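PDB 4EVF: giardin subunit alpha-1 from Giardia intestinalis, which binds calcium and, in a calcium-dependent way, phospholipids including phosphatidylserine, and takes part in the parasite's attachment to the intestinal mucosa. Local coordinates for residues 18-23 against 65-70; 138-143 against 214-219. All coordinates share one frame; numbering follows the deposited sequence.

Interaction 1. Residues 18-23 against 65-70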
# COMPACT_ATOMS: atom_id res chain seq x y z
N LYS A 18 1.66 -27.25 -8.83
CA LYS A 18 2.04 -26.66 -7.56
C LYS A 18 3.26 -25.74 -7.74
O LYS A 18 4.08 -25.58 -6.84
CB LYS A 18 2.35 -27.75 -6.53
CG LYS A 18 1.18 -28.67 -6.26
CD LYS A 18 1.55 -29.78 -5.29
CE LYS A 18 0.35 -30.26 -4.48
NZ LYS A 18 -0.79 -30.67 -5.35
N ASP A 19 3.35 -25.15 -8.93
CA ASP A 19 4.42 -24.25 -9.30
C ASP A 19 4.12 -22.82 -8.80
O ASP A 19 3.41 -22.07 -9.46
CB ASP A 19 4.56 -24.27 -10.83
CG ASP A 19 5.81 -23.58 -11.33
OD1 ASP A 19 6.49 -22.88 -10.54
OD2 ASP A 19 6.11 -23.73 -12.54
N GLU A 20 4.69 -22.45 -7.66
CA GLU A 20 4.41 -21.15 -7.04
C GLU A 20 4.91 -19.96 -7.86
O GLU A 20 4.19 -18.97 -8.05
CB GLU A 20 5.00 -21.08 -5.63
CG GLU A 20 4.22 -21.87 -4.61
CD GLU A 20 4.80 -21.73 -3.22
OE1 GLU A 20 6.04 -21.57 -3.09
OE2 GLU A 20 4.02 -21.76 -2.25
N VAL A 21 6.15 -20.05 -8.34
CA VAL A 21 6.69 -18.96 -9.13
C VAL A 21 5.88 -18.78 -10.41
O VAL A 21 5.67 -17.65 -10.88
CB VAL A 21 8.18 -19.15 -9.45
CG1 VAL A 21 8.68 -18.03 -10.34
CG2 VAL A 21 9.00 -19.18 -8.16
N GLN A 22 5.40 -19.88 -10.98
CA GLN A 22 4.59 -19.80 -12.20
C GLN A 22 3.24 -19.12 -11.95
O GLN A 22 2.76 -18.35 -12.79
CB GLN A 22 4.39 -21.19 -12.82
CG GLN A 22 3.56 -21.18 -14.10
CD GLN A 22 4.15 -20.29 -15.19
OE1 GLN A 22 5.28 -19.81 -15.08
NE2 GLN A 22 3.38 -20.08 -16.26
N ILE A 23 2.62 -19.39 -10.81
CA ILE A 23 1.39 -18.68 -10.46
C ILE A 23 1.69 -17.20 -10.26
O ILE A 23 0.96 -16.33 -10.74
CB ILE A 23 0.73 -19.27 -9.20
CG1 ILE A 23 0.33 -20.73 -9.45
CG2 ILE A 23 -0.45 -18.41 -8.75
CD1 ILE A 23 0.03 -21.49 -8.18
N SER A 65 -1.02 -17.23 0.86
CA SER A 65 -1.95 -16.14 1.14
C SER A 65 -1.85 -15.02 0.11
O SER A 65 -2.87 -14.54 -0.39
CB SER A 65 -1.72 -15.58 2.55
OG SER A 65 -2.10 -16.53 3.53
N LEU A 66 -0.61 -14.62 -0.21
CA LEU A 66 -0.34 -13.62 -1.23
C LEU A 66 -0.90 -14.01 -2.60
O LEU A 66 -1.55 -13.20 -3.28
CB LEU A 66 1.16 -13.35 -1.33
CG LEU A 66 1.66 -12.51 -2.52
CD1 LEU A 66 0.90 -11.19 -2.63
CD2 LEU A 66 3.17 -12.23 -2.44
N LEU A 67 -0.64 -15.25 -3.00
CA LEU A 67 -1.10 -15.74 -4.31
C LEU A 67 -2.63 -15.77 -4.41
O LEU A 67 -3.20 -15.40 -5.45
CB LEU A 67 -0.47 -17.10 -4.63
CG LEU A 67 1.05 -17.03 -4.78
CD1 LEU A 67 1.70 -18.41 -4.96
CD2 LEU A 67 1.45 -16.10 -5.92
N MET A 68 -3.27 -16.21 -3.33
CA MET A 68 -4.73 -16.14 -3.18
C MET A 68 -5.25 -14.72 -3.32
O MET A 68 -6.21 -14.47 -4.05
CB MET A 68 -5.17 -16.67 -1.81
CG MET A 68 -4.87 -18.15 -1.59
SD MET A 68 -5.24 -18.67 0.10
CE MET A 68 -7.01 -18.37 0.22
N ASP A 69 -4.62 -13.79 -2.60
CA ASP A 69 -5.02 -12.39 -2.60
C ASP A 69 -5.06 -11.83 -4.02
O ASP A 69 -5.99 -11.10 -4.40
CB ASP A 69 -4.05 -11.54 -1.77
CG ASP A 69 -4.15 -11.81 -0.27
OD1 ASP A 69 -5.12 -12.47 0.18
OD2 ASP A 69 -3.28 -11.32 0.47
N LEU A 70 -4.03 -12.15 -4.80
CA LEU A 70 -3.91 -11.65 -6.17
C LEU A 70 -5.08 -12.07 -7.07
O LEU A 70 -5.33 -11.43 -8.10
CB LEU A 70 -2.58 -12.07 -6.79
CG LEU A 70 -1.36 -11.41 -6.12
CD1 LEU A 70 -0.07 -12.16 -6.47
CD2 LEU A 70 -1.26 -9.93 -6.49
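Leu67 reaches with both of its methyl groups over the first turn of helix 20-28, overlapping Glu20 with one and Ile23 with the other. CD1 of Leu67 lies 4.0 Å from the backbone O of Glu20 and 4.3 Å from its CG, so the aliphatic root of the glutamate takes part while its carboxylate goes elsewhere, into a salt bridge with Arg283. The second branch, CD2 of Leu67, meets CG2 of Ile23 at 4.1 Å. With CG1 beside the backbone N (chi1 -62°), Ile23 holds CG2 anti to that N, where this methyl faces the leucine. The CA atoms of Ile23 and Leu67 are 7.3 Å apart, the shortest such separation between the segments. Ahead of helix 20-28, a Schellman motif with Lys18 at positive phi ends helix 4-16, and Asp19 N-caps the next helix, its OD1 accepting a weak bond from Gln22 N at 3.2 Å. The contact joins helices 20-28 and 62-70, both segments lying in the predicted first annexin repeat; Leu58 also touches Leu67. No hydrogen bond crosses between the segments and only 141 Å² is buried, which implies van der Waals cohesion, mostly between apolar groups, with one backbone oxygen beside the leucine.

Interaction 2. Residues 138-143 against 214-219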
# COMPACT_ATOMS: atom_id res chain seq x y z
N LEU A 138 -5.11 11.91 14.08
CA LEU A 138 -5.87 12.99 13.46
C LEU A 138 -5.63 13.06 11.95
O LEU A 138 -6.56 13.29 11.18
CB LEU A 138 -5.51 14.33 14.12
CG LEU A 138 -5.85 14.51 15.61
CD1 LEU A 138 -5.35 15.85 16.11
CD2 LEU A 138 -7.35 14.38 15.83
N LEU A 139 -4.38 12.86 11.54
CA LEU A 139 -4.07 12.81 10.11
C LEU A 139 -4.73 11.63 9.43
O LEU A 139 -5.25 11.77 8.32
CB LEU A 139 -2.55 12.81 9.85
CG LEU A 139 -2.10 12.81 8.38
CD1 LEU A 139 -2.65 14.00 7.59
CD2 LEU A 139 -0.57 12.80 8.31
N MET A 140 -4.73 10.46 10.08
CA MET A 140 -5.34 9.28 9.46
C MET A 140 -6.85 9.44 9.30
O MET A 140 -7.43 9.02 8.29
CB MET A 140 -5.01 7.99 10.22
CG MET A 140 -3.60 7.49 9.91
SD MET A 140 -3.30 5.82 10.56
CE MET A 140 -1.52 5.69 10.34
N GLU A 141 -7.48 10.07 10.28
CA GLU A 141 -8.92 10.36 10.19
C GLU A 141 -9.23 11.22 8.96
O GLU A 141 -10.14 10.93 8.20
CB GLU A 141 -9.40 11.08 11.44
CG GLU A 141 -10.89 11.33 11.44
CD GLU A 141 -11.38 11.97 12.71
OE1 GLU A 141 -10.59 12.66 13.38
OE2 GLU A 141 -12.56 11.77 13.05
N LYS A 142 -8.45 12.28 8.79
CA LYS A 142 -8.67 13.20 7.68
C LYS A 142 -8.26 12.56 6.34
O LYS A 142 -8.87 12.80 5.31
CB LYS A 142 -7.89 14.49 7.92
CG LYS A 142 -8.18 15.60 6.92
CD LYS A 142 -8.59 16.87 7.65
CE LYS A 142 -7.60 17.20 8.74
NZ LYS A 142 -8.08 18.34 9.56
N TRP A 143 -7.22 11.73 6.39
CA TRP A 143 -6.80 10.99 5.21
C TRP A 143 -7.91 10.10 4.67
O TRP A 143 -8.17 10.07 3.47
CB TRP A 143 -5.58 10.13 5.53
CG TRP A 143 -4.87 9.64 4.33
CD1 TRP A 143 -5.13 8.49 3.63
CD2 TRP A 143 -3.75 10.26 3.69
NE1 TRP A 143 -4.24 8.38 2.58
CE2 TRP A 143 -3.39 9.45 2.60
CE3 TRP A 143 -3.04 11.44 3.93
CZ2 TRP A 143 -2.32 9.77 1.75
CZ3 TRP A 143 -1.98 11.76 3.09
CH2 TRP A 143 -1.64 10.93 2.01
N TYR A 214 5.83 10.51 13.37
CA TYR A 214 6.84 10.62 12.34
C TYR A 214 6.53 9.75 11.12
O TYR A 214 6.47 10.24 9.99
CB TYR A 214 8.23 10.26 12.88
CG TYR A 214 9.24 10.20 11.78
CD1 TYR A 214 9.81 11.37 11.29
CD2 TYR A 214 9.61 8.99 11.20
CE1 TYR A 214 10.73 11.34 10.26
CE2 TYR A 214 10.52 8.94 10.18
CZ TYR A 214 11.08 10.13 9.71
OH TYR A 214 12.00 10.10 8.69
N TYR A 215 6.38 8.45 11.34
CA TYR A 215 6.17 7.54 10.23
C TYR A 215 4.88 7.82 9.47
O TYR A 215 4.84 7.66 8.26
CB TYR A 215 6.23 6.08 10.69
CG TYR A 215 7.63 5.71 11.11
CD1 TYR A 215 8.66 5.70 10.19
CD2 TYR A 215 7.92 5.42 12.45
CE1 TYR A 215 9.96 5.40 10.57
CE2 TYR A 215 9.21 5.12 12.84
CZ TYR A 215 10.22 5.10 11.90
OH TYR A 215 11.50 4.80 12.27
N THR A 216 3.86 8.27 10.18
CA THR A 216 2.58 8.58 9.53
C THR A 216 2.75 9.74 8.54
O THR A 216 2.32 9.65 7.38
CB THR A 216 1.46 8.91 10.54
OG1 THR A 216 1.20 7.77 11.37
CG2 THR A 216 0.18 9.30 9.81
N PHE A 217 3.36 10.83 9.00
CA PHE A 217 3.58 11.99 8.13
C PHE A 217 4.60 11.70 7.02
O PHE A 217 4.50 12.21 5.90
CB PHE A 217 4.00 13.22 8.95
CG PHE A 217 2.85 13.92 9.62
CD1 PHE A 217 2.31 13.42 10.80
CD2 PHE A 217 2.32 15.09 9.09
CE1 PHE A 217 1.26 14.05 11.43
CE2 PHE A 217 1.26 15.73 9.71
CZ PHE A 217 0.73 15.21 10.89
N TYR A 218 5.59 10.87 7.35
CA TYR A 218 6.59 10.47 6.37
C TYR A 218 5.95 9.63 5.25
O TYR A 218 6.23 9.83 4.07
CB TYR A 218 7.71 9.67 7.05
CG TYR A 218 9.00 9.60 6.27
CD1 TYR A 218 9.40 10.63 5.43
CD2 TYR A 218 9.82 8.48 6.36
CE1 TYR A 218 10.59 10.56 4.71
CE2 TYR A 218 11.01 8.40 5.65
CZ TYR A 218 11.39 9.44 4.83
OH TYR A 218 12.57 9.35 4.12
N CYS A 219 5.09 8.69 5.63
CA CYS A 219 4.40 7.88 4.62
C CYS A 219 3.49 8.79 3.78
O CYS A 219 3.42 8.65 2.55
CB CYS A 219 3.59 6.74 5.26
SG CYS A 219 4.64 5.35 5.86
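Leu139 meets Phe217 from its CB outward: CB lies 4.2 Å from CZ of that ring, at the rim. Beyond it, CG stands anti to the backbone N (chi1 -178°), and from there CD2 is carried over the aromatic face. The evidence for a CH-pi contact is direct: CD2 of Leu139 sits 3.5 Å from the centroid of the Phe217 ring and 3° off its normal, with all six ring carbons at nearly equal range. The same methyl also touches the preceding residue, 3.9 Å from CG2 of Thr216, and so fits between two successive residues of the facing helix. Tyr209 stacks with the Phe217 ring, and Phe178 of helix 171-180 packs on Leu139. In the all-helical annexin fold, this joins helix 135-145, whose segment belongs to the predicted second repeat, to helix 211-225, whose segment belongs to the predicted third. The axes of the two short segments run at 33° in broadly the same direction and approach to 10.7 Å. The next residue, Met140, extends its chain beyond CG until CE comes 3.6 Å from OG1 and 4.0 Å from CG2 of Thr216. That hydroxyl has its polar partner within its own helix, a hydrogen bond to the backbone O of Thr212, while its threonine presents CG2 to both Leu139 and Met140. Phe96 of helix 92-100 touches Met140 and Thr216 alike, extending the apolar cluster to a further helix.

Both segments of interaction 1 precede those of interaction 2 in sequence, and the two contacts lie on opposite sides of the chain's centre. Their centres are 32 Å apart and their nearest atoms about 19 Å, so neither touches the other, and they share no helix. Residues 18-23 and 65-70 belong to one predicted repeat, with 41 residues between them; residues 138-143 and 214-219 are separated by 70 and belong to successive predicted repeats. On those limits one contact is internal to a repeat and the other connects two. The modelled chain is mostly helix and has no strand, and both contacts join helices, as expected where no sheet is present.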